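Local atomic coordinates of OLD nuclease (Thermus scotoductus, PDB entry 6P74), a protein that degrades linear or supercoiled double-stranded DNA from 5' to 3' with divalent metal ions, nicks circular DNA, and has a DNA-stimulated ATPase activity. Residues 255-260 with 291-296; 481-486 with 498-503; 89-94 with 112-117; 324-329 with 334-339. One frame throughout, in Å; residues are numbered along the deposited sequence.

Interaction 1. Residues 255-260 with 291-296; sequences IVVGIF and YRLLCE
The ring of F260 meets methyl CD2 of L294 at a slant, with CD1 of F260 3.9 Å from that carbon. In the plane of the ring, at its edge, lies V256 O one helical turn back, and F290 adds an edge-to-face aromatic pair. Two other flat groups stay within 291-296. Atom SG of C295 lies 3.4 Å above one face of the Y291 ring, towards its rim. The R292 guanidinium takes E296 OE1 at its edge, almost in plane, with NH1 and NH2 both gripping this one oxygen; NH2 makes the shorter bond, 2.8 Å.

Across the contact L293 does the rest. Its CG stands anti to the backbone N (chi1 -174°), which sends the two methyls towards 255-260. Methyl CD2 touches CB of F260 at 3.8 Å, while CD1 lies 4.1 Å from the carbonyl O of V257. No hydrogen bond crosses; the join is apolar and buried.

The two helical segments run 10.6 Å apart at 28°, close to parallel, within the C-terminal part of the ATPase domain. V256 and F260 of helix 246-266 also pack on L138 of strand 135-138, and I255 and I259 on I151 of strand 150-151. M203 of the second subunit reaches V257, so this same helix borders the dimer partner.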
loop_
_atom_site.group_PDB
_atom_site.type_symbol
_atom_site.label_atom_id
_atom_site.label_comp_id
_atom_site.label_asym_id
_atom_site.label_seq_id
_atom_site.Cartn_x
_atom_site.Cartn_y
_atom_site.Cartn_z
ATOM N N ILE A 255 18.519 11.035 11.592
ATOM C CA ILE A 255 19.362 9.864 11.823
ATOM C C ILE A 255 19.683 9.154 10.512
ATOM O O ILE A 255 20.771 8.587 10.348
ATOM C CB ILE A 255 18.686 8.931 12.839
ATOM C CG1 ILE A 255 18.724 9.572 14.230
ATOM C CG2 ILE A 255 19.347 7.537 12.832
ATOM C CD1 ILE A 255 18.066 8.733 15.277
ATOM N N VAL A 256 18.765 9.180 9.553
ATOM C CA VAL A 256 19.054 8.560 8.266
ATOM C C VAL A 256 20.199 9.292 7.577
ATOM O O VAL A 256 21.116 8.665 7.034
ATOM C CB VAL A 256 17.776 8.523 7.405
ATOM C CG1 VAL A 256 18.096 8.218 5.954
ATOM C CG2 VAL A 256 16.833 7.476 7.957
ATOM N N VAL A 257 20.173 10.631 7.597
ATOM C CA VAL A 257 21.279 11.389 7.020
ATOM C C VAL A 257 22.578 11.003 7.702
ATOM O O VAL A 257 23.605 10.788 7.043
ATOM C CB VAL A 257 21.013 12.907 7.106
ATOM C CG1 VAL A 257 22.174 13.702 6.492
ATOM C CG2 VAL A 257 19.690 13.273 6.411
ATOM N N GLY A 258 22.546 10.862 9.031
ATOM C CA GLY A 258 23.744 10.462 9.748
ATOM C C GLY A 258 24.241 9.091 9.324
ATOM O O GLY A 258 25.452 8.853 9.252
ATOM N N ILE A 259 23.315 8.164 9.037
ATOM C CA ILE A 259 23.738 6.841 8.578
ATOM C C ILE A 259 24.467 6.961 7.249
ATOM O O ILE A 259 25.540 6.379 7.055
ATOM C CB ILE A 259 22.541 5.872 8.485
ATOM C CG1 ILE A 259 22.106 5.406 9.878
ATOM C CG2 ILE A 259 22.908 4.627 7.669
ATOM C CD1 ILE A 259 20.666 4.990 9.908
ATOM N N PHE A 260 23.921 7.751 6.327
ATOM C CA PHE A 260 24.577 7.906 5.034
ATOM C C PHE A 260 25.909 8.624 5.152
ATOM O O PHE A 260 26.837 8.339 4.389
ATOM C CB PHE A 260 23.657 8.638 4.071
ATOM C CG PHE A 260 22.700 7.727 3.371
ATOM C CD1 PHE A 260 23.059 7.111 2.179
ATOM C CD2 PHE A 260 21.446 7.475 3.905
ATOM C CE1 PHE A 260 22.179 6.267 1.528
ATOM C CE2 PHE A 260 20.567 6.634 3.256
ATOM C CZ PHE A 260 20.935 6.027 2.070
ATOM N N TYR A 291 21.545 15.962 -0.071
ATOM C CA TYR A 291 21.739 15.890 -1.516
ATOM C C TYR A 291 23.219 15.934 -1.884
ATOM O O TYR A 291 23.690 15.136 -2.700
ATOM C CB TYR A 291 20.981 17.023 -2.209
ATOM C CG TYR A 291 21.109 17.032 -3.725
ATOM C CD1 TYR A 291 20.666 15.963 -4.488
ATOM C CD2 TYR A 291 21.664 18.120 -4.391
ATOM C CE1 TYR A 291 20.783 15.966 -5.882
ATOM C CE2 TYR A 291 21.777 18.133 -5.780
ATOM C CZ TYR A 291 21.330 17.055 -6.516
ATOM O OH TYR A 291 21.440 17.073 -7.890
ATOM N N ARG A 292 23.966 16.877 -1.311
ATOM C CA ARG A 292 25.400 16.942 -1.587
ATOM C C ARG A 292 26.089 15.635 -1.221
ATOM O O ARG A 292 27.003 15.178 -1.920
ATOM C CB ARG A 292 26.026 18.098 -0.819
ATOM C CG ARG A 292 27.407 18.470 -1.327
ATOM C CD ARG A 292 28.383 18.683 -0.189
ATOM N NE ARG A 292 28.576 17.459 0.584
ATOM C CZ ARG A 292 29.532 16.564 0.344
ATOM N NH1 ARG A 292 30.391 16.759 -0.659
ATOM N NH2 ARG A 292 29.626 15.471 1.106
ATOM N N LEU A 293 25.655 15.017 -0.124
ATOM C CA LEU A 293 26.230 13.757 0.314
ATOM C C LEU A 293 25.904 12.636 -0.664
ATOM O O LEU A 293 26.780 11.835 -1.013
ATOM C CB LEU A 293 25.714 13.440 1.714
ATOM C CG LEU A 293 26.204 12.265 2.525
ATOM C CD1 LEU A 293 25.601 12.414 3.892
ATOM C CD2 LEU A 293 25.721 11.001 1.896
ATOM N N LEU A 294 24.651 12.566 -1.116
ATOM C CA LEU A 294 24.273 11.533 -2.065
ATOM C C LEU A 294 25.009 11.714 -3.385
ATOM O O LEU A 294 25.469 10.730 -3.982
ATOM C CB LEU A 294 22.757 11.540 -2.263
ATOM C CG LEU A 294 22.001 11.082 -1.011
ATOM C CD1 LEU A 294 20.516 11.370 -1.118
ATOM C CD2 LEU A 294 22.237 9.594 -0.732
ATOM N N CYS A 295 25.186 12.965 -3.824
ATOM C CA CYS A 295 25.893 13.210 -5.076
ATOM C C CYS A 295 27.366 12.836 -4.976
ATOM O O CYS A 295 27.943 12.323 -5.941
ATOM C CB CYS A 295 25.763 14.672 -5.491
ATOM S SG CYS A 295 24.132 15.165 -6.040
ATOM N N GLU A 296 28.017 13.118 -3.843
ATOM C CA GLU A 296 29.416 12.719 -3.738
ATOM C C GLU A 296 29.552 11.199 -3.820
ATOM O O GLU A 296 30.436 10.682 -4.514
ATOM C CB GLU A 296 30.050 13.261 -2.456
ATOM C CG GLU A 296 31.576 13.055 -2.435
ATOM C CD GLU A 296 32.236 13.344 -1.085
ATOM O OE1 GLU A 296 31.626 14.040 -0.248
ATOM O OE2 GLU A 296 33.377 12.872 -0.861
#

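Interaction 2. Residues 481-486 with 498-503; sequences AALGIG and EILKTV
The carbonyl oxygen of I499 is held by two donors: OG1 of T502 at 2.7 Å, coming in the carbonyl plane, and the backbone N of T502 at 2.9 Å. Both bonds come from three residues further on, while the I499 side chain turns the other way to meet 481-486. With CG1 anti to the carbonyl carbon (chi1 -73°), the isoleucine spreads its branches over two partners. Methyl CG2 lies 3.7 Å from CD2 of L483 and also touches the L483 carbonyl oxygen; CD1, at the tip, reaches CG1 of I485, likewise at 3.7 Å. The tightest touch is methyl to methyl, CD2 of L483 against CD2 of L500 at 3.5 Å, so L483 sits against both leucine and isoleucine of the facing helix.

G484, the first residue to leave helical phi/psi, takes a positive phi (68°) and makes a Schellman motif, in which G484 N returns to A481 O, 3.2 Å away. I485 follows with its CB pointing towards 498-503. This turn belongs to the Toprim domain and to the edge of its probable metal site. E480, which binds the samarium ion together with D431, is close to the I485 side chain, and R487, thought to stabilise the transition state or protonate the leaving group, follows two residues later. L500 also packs on A384 and Q387 of helix 379-391, and its carbonyl oxygen accepts a hydrogen bond from Q391 NE2.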
loop_
_atom_site.group_PDB
_atom_site.type_symbol
_atom_site.label_atom_id
_atom_site.label_comp_id
_atom_site.label_asym_id
_atom_site.label_seq_id
_atom_site.Cartn_x
_atom_site.Cartn_y
_atom_site.Cartn_z
ATOM N N ALA A 481 14.330 49.824 -21.362
ATOM C CA ALA A 481 13.943 50.920 -22.240
ATOM C C ALA A 481 12.428 50.987 -22.392
ATOM O O ALA A 481 11.851 52.081 -22.403
ATOM C CB ALA A 481 14.631 50.782 -23.600
ATOM N N ALA A 482 11.760 49.832 -22.485
ATOM C CA ALA A 482 10.299 49.845 -22.555
ATOM C C ALA A 482 9.674 50.495 -21.320
ATOM O O ALA A 482 8.639 51.172 -21.427
ATOM C CB ALA A 482 9.771 48.423 -22.744
ATOM N N LEU A 483 10.285 50.313 -20.142
ATOM C CA LEU A 483 9.738 50.885 -18.921
ATOM C C LEU A 483 10.164 52.329 -18.679
ATOM O O LEU A 483 9.577 52.981 -17.812
ATOM C CB LEU A 483 10.128 50.048 -17.689
ATOM C CG LEU A 483 9.513 48.648 -17.587
ATOM C CD1 LEU A 483 10.101 47.909 -16.382
ATOM C CD2 LEU A 483 7.976 48.659 -17.557
ATOM N N GLY A 484 11.159 52.836 -19.413
ATOM C CA GLY A 484 11.735 54.141 -19.137
ATOM C C GLY A 484 12.509 54.216 -17.844
ATOM O O GLY A 484 12.811 55.313 -17.364
ATOM N N ILE A 485 12.855 53.093 -17.284
ATOM C CA ILE A 485 13.396 53.005 -15.937
ATOM C C ILE A 485 14.911 53.157 -16.011
ATOM O O ILE A 485 15.558 52.674 -16.953
ATOM C CB ILE A 485 12.968 51.667 -15.299
ATOM C CG1 ILE A 485 13.009 51.719 -13.773
ATOM C CG2 ILE A 485 13.822 50.528 -15.818
ATOM C CD1 ILE A 485 12.305 50.524 -13.147
ATOM N N GLY A 486 15.484 53.849 -15.029
ATOM C CA GLY A 486 16.917 54.060 -15.015
ATOM C C GLY A 486 17.736 52.794 -14.856
ATOM O O GLY A 486 17.191 51.689 -14.713
ATOM N N GLU A 498 5.386 50.562 -9.718
ATOM C CA GLU A 498 4.619 51.772 -9.946
ATOM C C GLU A 498 4.628 52.171 -11.416
ATOM O O GLU A 498 3.616 52.675 -11.920
ATOM C CB GLU A 498 5.086 52.910 -9.034
ATOM C CG GLU A 498 6.525 53.354 -9.094
ATOM C CD GLU A 498 6.831 54.361 -7.972
ATOM O OE1 GLU A 498 6.492 54.064 -6.799
ATOM O OE2 GLU A 498 7.382 55.455 -8.259
ATOM N N ILE A 499 5.719 51.917 -12.140
ATOM C CA ILE A 499 5.669 52.114 -13.588
ATOM C C ILE A 499 4.604 51.216 -14.204
ATOM O O ILE A 499 3.706 51.685 -14.912
ATOM C CB ILE A 499 7.045 51.868 -14.226
ATOM C CG1 ILE A 499 7.992 53.027 -13.887
ATOM C CG2 ILE A 499 6.904 51.713 -15.716
ATOM C CD1 ILE A 499 9.463 52.709 -14.174
ATOM N N LEU A 500 4.678 49.908 -13.926
ATOM C CA LEU A 500 3.758 48.969 -14.559
ATOM C C LEU A 500 2.314 49.231 -14.172
ATOM O O LEU A 500 1.396 48.920 -14.938
ATOM C CB LEU A 500 4.138 47.543 -14.193
ATOM C CG LEU A 500 5.371 47.071 -14.931
ATOM C CD1 LEU A 500 5.837 45.727 -14.383
ATOM C CD2 LEU A 500 5.050 47.019 -16.409
ATOM N N LYS A 501 2.087 49.779 -12.984
ATOM C CA LYS A 501 0.721 50.083 -12.589
ATOM C C LYS A 501 0.083 51.172 -13.454
ATOM O O LYS A 501 -1.148 51.273 -13.473
ATOM C CB LYS A 501 0.677 50.472 -11.101
ATOM C CG LYS A 501 0.828 49.293 -10.123
ATOM C CD LYS A 501 0.720 49.744 -8.665
ATOM C CE LYS A 501 1.042 48.601 -7.710
ATOM N NZ LYS A 501 1.044 49.030 -6.275
ATOM N N THR A 502 0.870 51.979 -14.176
ATOM C CA THR A 502 0.274 52.992 -15.054
ATOM C C THR A 502 0.002 52.471 -16.462
ATOM O O THR A 502 -0.588 53.196 -17.270
ATOM C CB THR A 502 1.165 54.241 -15.163
ATOM O OG1 THR A 502 2.381 53.893 -15.846
ATOM C CG2 THR A 502 1.500 54.805 -13.790
ATOM N N VAL A 503 0.431 51.235 -16.737
ATOM C CA VAL A 503 0.231 50.604 -18.076
ATOM C C VAL A 503 -1.176 49.999 -18.131
ATOM O O VAL A 503 -1.739 49.712 -17.055
ATOM C CB VAL A 503 1.310 49.543 -18.367
ATOM C CG1 VAL A 503 1.096 48.875 -19.717
ATOM C CG2 VAL A 503 2.713 50.125 -18.273
#

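Interaction 3. Residues 89-94 with 112-117; sequences AFRLTC and GNVPRY
G112 opens the second segment with its carbonyl oxygen 4.0 Å from NH2 of R91, too long for a hydrogen bond and at a slant to the guanidinium. G112 has a positive phi (79°), which favours glycine. N113 points its CB away from 89-94, and its backbone N is bonded to D109 OD1, which pins the turn back to the end of strand 100-109. V114 makes the second touch: methyl CG2 lies 4.3 Å from NH1 of R91, again at a slant. Further along, R116 NH1 is bonded to G120 O.

The reach of R91 starts with CG anti to the backbone N (chi1 -176°), and a bend at chi3 (-68°) turns the guanidinium. Its main hold is the salt bridge from NH1 to E106 OE2; a long, weak ion pair joins NE to E71. The loop thus merely brushes an arginine already anchored by the sheet. Strand 85-97 runs between 70-76 and 100-109 in the antiparallel sheet of the ATPase domain, and V114 lays the loop against E106 and L108 of strand 100-109.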
loop_
_atom_site.group_PDB
_atom_site.type_symbol
_atom_site.label_atom_id
_atom_site.label_comp_id
_atom_site.label_asym_id
_atom_site.label_seq_id
_atom_site.Cartn_x
_atom_site.Cartn_y
_atom_site.Cartn_z
ATOM N N ALA A 89 20.156 -9.126 -16.841
ATOM C CA ALA A 89 18.831 -8.599 -16.535
ATOM C C ALA A 89 17.961 -9.716 -15.986
ATOM O O ALA A 89 18.214 -10.895 -16.226
ATOM C CB ALA A 89 18.166 -7.974 -17.767
ATOM N N PHE A 90 16.935 -9.317 -15.240
ATOM C CA PHE A 90 15.899 -10.203 -14.741
ATOM C C PHE A 90 14.561 -9.737 -15.287
ATOM O O PHE A 90 14.330 -8.530 -15.412
ATOM C CB PHE A 90 15.856 -10.193 -13.221
ATOM C CG PHE A 90 17.147 -10.542 -12.573
ATOM C CD1 PHE A 90 17.997 -11.485 -13.145
ATOM C CD2 PHE A 90 17.501 -9.968 -11.367
ATOM C CE1 PHE A 90 19.188 -11.832 -12.534
ATOM C CE2 PHE A 90 18.695 -10.312 -10.737
ATOM C CZ PHE A 90 19.541 -11.233 -11.321
ATOM N N ARG A 91 13.679 -10.685 -15.618
ATOM C CA ARG A 91 12.337 -10.367 -16.099
ATOM C C ARG A 91 11.314 -11.068 -15.220
ATOM O O ARG A 91 11.269 -12.302 -15.181
ATOM C CB ARG A 91 12.119 -10.766 -17.559
ATOM C CG ARG A 91 10.752 -10.322 -18.044
ATOM C CD ARG A 91 10.247 -11.103 -19.226
ATOM N NE ARG A 91 11.022 -10.834 -20.428
ATOM C CZ ARG A 91 11.575 -11.779 -21.182
ATOM N NH1 ARG A 91 11.424 -13.061 -20.858
ATOM N NH2 ARG A 91 12.265 -11.447 -22.267
ATOM N N LEU A 92 10.490 -10.278 -14.526
ATOM C CA LEU A 92 9.464 -10.799 -13.635
ATOM C C LEU A 92 8.128 -10.717 -14.357
ATOM O O LEU A 92 7.714 -9.632 -14.783
ATOM C CB LEU A 92 9.420 -10.025 -12.315
ATOM C CG LEU A 92 8.399 -10.503 -11.271
ATOM C CD1 LEU A 92 8.707 -11.906 -10.829
ATOM C CD2 LEU A 92 8.366 -9.572 -10.060
ATOM N N THR A 93 7.473 -11.860 -14.517
ATOM C CA THR A 93 6.189 -11.923 -15.195
ATOM C C THR A 93 5.143 -12.433 -14.219
ATOM O O THR A 93 5.410 -13.340 -13.426
ATOM C CB THR A 93 6.238 -12.837 -16.432
ATOM O OG1 THR A 93 7.312 -12.441 -17.296
ATOM C CG2 THR A 93 4.933 -12.749 -17.198
ATOM N N CYS A 94 3.953 -11.842 -14.268
ATOM C CA CYS A 94 2.802 -12.365 -13.542
ATOM C C CYS A 94 1.613 -12.370 -14.488
ATOM O O CYS A 94 1.140 -11.304 -14.898
ATOM C CB CYS A 94 2.499 -11.542 -12.294
ATOM S SG CYS A 94 1.073 -12.168 -11.374
ATOM N N GLY A 112 18.952 -10.377 -24.603
ATOM C CA GLY A 112 17.553 -10.429 -24.230
ATOM C C GLY A 112 16.908 -11.793 -24.274
ATOM O O GLY A 112 15.672 -11.869 -24.245
ATOM N N ASN A 113 17.696 -12.869 -24.339
ATOM C CA ASN A 113 17.184 -14.235 -24.336
ATOM C C ASN A 113 17.427 -14.913 -22.994
ATOM O O ASN A 113 18.375 -14.591 -22.271
ATOM C CB ASN A 113 17.836 -15.072 -25.432
ATOM C CG ASN A 113 17.836 -14.371 -26.755
ATOM O OD1 ASN A 113 18.894 -14.010 -27.276
ATOM N ND2 ASN A 113 16.644 -14.147 -27.307
ATOM N N VAL A 114 16.563 -15.867 -22.675
ATOM C CA VAL A 114 16.770 -16.720 -21.509
ATOM C C VAL A 114 17.711 -17.854 -21.903
ATOM O O VAL A 114 17.364 -18.668 -22.774
ATOM C CB VAL A 114 15.437 -17.267 -20.982
ATOM C CG1 VAL A 114 15.681 -18.192 -19.796
ATOM C CG2 VAL A 114 14.492 -16.104 -20.618
ATOM N N PRO A 115 18.898 -17.949 -21.298
ATOM C CA PRO A 115 19.809 -19.050 -21.634
ATOM C C PRO A 115 19.191 -20.390 -21.269
ATOM O O PRO A 115 18.486 -20.509 -20.266
ATOM C CB PRO A 115 21.055 -18.765 -20.784
ATOM C CG PRO A 115 20.904 -17.391 -20.274
ATOM C CD PRO A 115 19.431 -17.103 -20.217
ATOM N N ARG A 116 19.452 -21.407 -22.086
ATOM C CA ARG A 116 19.068 -22.754 -21.700
ATOM C C ARG A 116 20.293 -23.658 -21.702
ATOM O O ARG A 116 21.313 -23.367 -22.330
ATOM C CB ARG A 116 17.950 -23.323 -22.599
ATOM C CG ARG A 116 18.289 -23.585 -24.061
ATOM C CD ARG A 116 17.013 -23.551 -24.903
ATOM N NE ARG A 116 16.345 -22.263 -24.734
ATOM C CZ ARG A 116 15.295 -22.050 -23.943
ATOM N NH1 ARG A 116 14.763 -23.057 -23.260
ATOM N NH2 ARG A 116 14.775 -20.829 -23.845
ATOM N N TYR A 117 20.189 -24.739 -20.943
ATOM C CA TYR A 117 21.241 -25.732 -20.866
ATOM C C TYR A 117 21.207 -26.611 -22.098
ATOM O O TYR A 117 20.237 -26.600 -22.861
ATOM C CB TYR A 117 21.078 -26.570 -19.599
ATOM C CG TYR A 117 21.618 -25.864 -18.379
ATOM C CD1 TYR A 117 22.971 -25.934 -18.064
ATOM C CD2 TYR A 117 20.784 -25.101 -17.558
ATOM C CE1 TYR A 117 23.484 -25.282 -16.961
ATOM C CE2 TYR A 117 21.286 -24.443 -16.450
ATOM C CZ TYR A 117 22.640 -24.534 -16.156
ATOM O OH TYR A 117 23.161 -23.882 -15.055
#

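Interaction 4. Residues 324-329 with 334-339; sequences RLVRKD and VVVSYV. With SO4 (sulfate ion), chain G; SO4 (sulfate ion), chain H.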
loop_
_atom_site.group_PDB
_atom_site.type_symbol
_atom_site.label_atom_id
_atom_site.label_comp_id
_atom_site.label_asym_id
_atom_site.label_seq_id
_atom_site.Cartn_x
_atom_site.Cartn_y
_atom_site.Cartn_z
ATOM N N ARG A 324 14.314 12.236 -14.610
ATOM C CA ARG A 324 13.236 11.479 -15.229
ATOM C C ARG A 324 11.939 12.131 -14.794
ATOM O O ARG A 324 11.669 12.217 -13.589
ATOM C CB ARG A 324 13.235 10.000 -14.794
ATOM C CG ARG A 324 14.572 9.292 -14.821
ATOM C CD ARG A 324 15.033 9.053 -16.242
ATOM N NE ARG A 324 16.275 8.298 -16.224
ATOM C CZ ARG A 324 17.481 8.848 -16.225
ATOM N NH1 ARG A 324 17.611 10.176 -16.274
ATOM N NH2 ARG A 324 18.547 8.067 -16.180
ATOM N N LEU A 325 11.124 12.559 -15.754
ATOM C CA LEU A 325 9.853 13.218 -15.449
ATOM C C LEU A 325 8.700 12.310 -15.864
ATOM O O LEU A 325 8.635 11.866 -17.017
ATOM C CB LEU A 325 9.781 14.591 -16.128
ATOM C CG LEU A 325 8.485 15.408 -16.130
ATOM C CD1 LEU A 325 7.945 15.630 -14.747
ATOM C CD2 LEU A 325 8.756 16.751 -16.787
ATOM N N VAL A 326 7.808 12.017 -14.918
ATOM C CA VAL A 326 6.773 10.994 -15.069
ATOM C C VAL A 326 5.410 11.665 -14.957
ATOM O O VAL A 326 5.157 12.402 -13.998
ATOM C CB VAL A 326 6.912 9.877 -14.013
ATOM C CG1 VAL A 326 5.791 8.820 -14.160
ATOM C CG2 VAL A 326 8.262 9.205 -14.106
ATOM N N ARG A 327 4.531 11.412 -15.928
ATOM C CA ARG A 327 3.196 11.993 -15.860
ATOM C C ARG A 327 2.262 11.268 -16.819
ATOM O O ARG A 327 2.703 10.515 -17.697
ATOM C CB ARG A 327 3.231 13.496 -16.151
ATOM C CG ARG A 327 3.327 13.842 -17.581
ATOM C CD ARG A 327 3.810 15.252 -17.717
ATOM N NE ARG A 327 4.900 15.261 -18.672
ATOM C CZ ARG A 327 5.650 16.309 -18.968
ATOM N NH1 ARG A 327 5.447 17.488 -18.382
ATOM N NH2 ARG A 327 6.613 16.150 -19.860
ATOM N N LYS A 328 0.957 11.479 -16.612
ATOM C CA LYS A 328 -0.072 10.870 -17.442
ATOM C C LYS A 328 -0.443 11.821 -18.573
ATOM O O LYS A 328 -0.608 13.024 -18.356
ATOM C CB LYS A 328 -1.312 10.519 -16.609
ATOM C CG LYS A 328 -1.073 9.440 -15.543
ATOM C CD LYS A 328 -2.370 8.961 -14.842
ATOM C CE LYS A 328 -2.068 7.847 -13.799
ATOM N NZ LYS A 328 -3.252 7.084 -13.291
ATOM N N ASP A 329 -0.550 11.286 -19.791
ATOM C CA ASP A 329 -0.882 12.105 -20.950
ATOM C C ASP A 329 -2.405 12.243 -21.068
ATOM O O ASP A 329 -3.166 11.816 -20.191
ATOM C CB ASP A 329 -0.219 11.543 -22.219
ATOM C CG ASP A 329 -0.958 10.331 -22.827
ATOM O OD1 ASP A 329 -2.042 9.915 -22.348
ATOM O OD2 ASP A 329 -0.425 9.785 -23.819
ATOM N N VAL A 334 0.799 6.654 -18.760
ATOM C CA VAL A 334 2.018 7.148 -18.121
ATOM C C VAL A 334 3.134 7.208 -19.150
ATOM O O VAL A 334 3.355 6.264 -19.920
ATOM C CB VAL A 334 2.427 6.298 -16.912
ATOM C CG1 VAL A 334 3.695 6.893 -16.293
ATOM C CG2 VAL A 334 1.330 6.285 -15.890
ATOM N N VAL A 335 3.829 8.326 -19.154
ATOM C CA VAL A 335 4.876 8.660 -20.098
ATOM C C VAL A 335 6.036 9.151 -19.257
ATOM O O VAL A 335 5.824 9.880 -18.285
ATOM C CB VAL A 335 4.389 9.739 -21.097
ATOM C CG1 VAL A 335 5.535 10.359 -21.861
ATOM C CG2 VAL A 335 3.364 9.131 -22.055
ATOM N N VAL A 336 7.247 8.708 -19.578
ATOM C CA VAL A 336 8.450 9.145 -18.878
ATOM C C VAL A 336 9.324 9.918 -19.848
ATOM O O VAL A 336 9.527 9.483 -20.984
ATOM C CB VAL A 336 9.230 7.958 -18.298
ATOM C CG1 VAL A 336 10.453 8.464 -17.536
ATOM C CG2 VAL A 336 8.334 7.110 -17.431
ATOM N N SER A 337 9.867 11.046 -19.393
ATOM C CA SER A 337 10.720 11.909 -20.198
ATOM C C SER A 337 12.076 12.060 -19.535
ATOM O O SER A 337 12.182 12.024 -18.307
ATOM C CB SER A 337 10.115 13.327 -20.376
ATOM O OG SER A 337 8.740 13.247 -20.672
ATOM N N TYR A 338 13.096 12.292 -20.360
ATOM C CA TYR A 338 14.492 12.395 -19.946
ATOM C C TYR A 338 15.310 12.855 -21.144
ATOM O O TYR A 338 14.861 12.775 -22.292
ATOM C CB TYR A 338 15.029 11.058 -19.412
ATOM C CG TYR A 338 14.831 9.890 -20.363
ATOM C CD1 TYR A 338 15.755 9.622 -21.374
ATOM C CD2 TYR A 338 13.724 9.073 -20.264
ATOM C CE1 TYR A 338 15.577 8.573 -22.268
ATOM C CE2 TYR A 338 13.537 7.993 -21.151
ATOM C CZ TYR A 338 14.474 7.745 -22.149
ATOM O OH TYR A 338 14.302 6.690 -23.040
ATOM N N VAL A 339 16.515 13.349 -20.866
ATOM C CA VAL A 339 17.420 13.714 -21.948
ATOM C C VAL A 339 17.897 12.436 -22.633
ATOM O O VAL A 339 18.468 11.547 -21.994
ATOM C CB VAL A 339 18.599 14.543 -21.426
ATOM C CG1 VAL A 339 19.445 14.989 -22.584
ATOM C CG2 VAL A 339 18.101 15.765 -20.650
HETATM S S SO4 G . 12.018 11.231 -24.081
HETATM O O1 SO4 G . 12.279 11.804 -25.396
HETATM O O2 SO4 G . 13.286 10.840 -23.475
HETATM O O3 SO4 G . 11.367 12.234 -23.244
HETATM O O4 SO4 G . 11.162 10.057 -24.211
HETATM S S SO4 H . -0.476 15.001 -15.012
HETATM O O1 SO4 H . -0.516 15.778 -16.247
HETATM O O2 SO4 H . 0.902 14.960 -14.546
HETATM O O3 SO4 H . -1.320 15.614 -13.988
HETATM O O4 SO4 H . -0.936 13.642 -15.275
HETATM O O HOH W 1 6.623 12.603 -19.104
#
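Strands 324-328 and 334-337 run antiparallel, 4.6 Å apart at 162°, with L325–S337 and R327–V335 as hydrogen-bonded pairs and V326–V336 and K328–V334 as non-hydrogen-bonded pairs.

On the face of V326, three valines pack together: CG1 of V326 meets CG1 of V334 at 3.6 Å, and CG2 lies beside CG2 of V336, both side chains pointing the same way. The other face, with L325, R327, V335 and S337, is mixed. R327, its CG wedged between backbone N and carbonyl carbon (chi1 79°), swings its guanidinium back to L325, whose CD2 lies over one face of that group, 3.5 Å from its plane and towards the rim. A water on this face bridges the strands: it accepts from R327 NE, donates to the carbonyl oxygens of L325 and V335, and is bonded to S337 OG at 2.7 Å.

This is a beta hairpin at the edge of the mixed sheet of the P-loop ATPase core, where 323-328 lies next to the parallel strand 23-27. V326 comes close to G33 of the probable ATP-binding loop and also packs on I26 of strand 23-27.

At the R324 end of the pair, the side chains of R324 and Y338 meet at a slant, CD of R324 3.8 Å from CB of Y338, while NH1 of R324 is bonded to E321 O and NE to P19 O. Of two sulfates, probably from the crystallisation liquor, one takes a bond from K328 N; the other holds O2 over the centre of the Y338 ring, with weak bonds from Y338 N.

In the fold
From the N terminus, interaction 3 comes first: 18 residues after strand segment 89-94, mostly strand, the loop 112-117 returns to it in the N-terminal part of the ATPase domain. Interaction 1 closes a longer loop, with 30 residues between its segments, joining helices 246-266 and 284-299, and interaction 4 follows with a tight hairpin, both in the C-terminal part of the ATPase domain. Interaction 2 closes last, 12 residues apart, in the Toprim domain. All four run in series; none nests or crosses. Interactions 1 and 4 lie about 27 Å apart between centres, whereas 2 and 3 lie about 66 Å apart on opposite sides of the chain's centre.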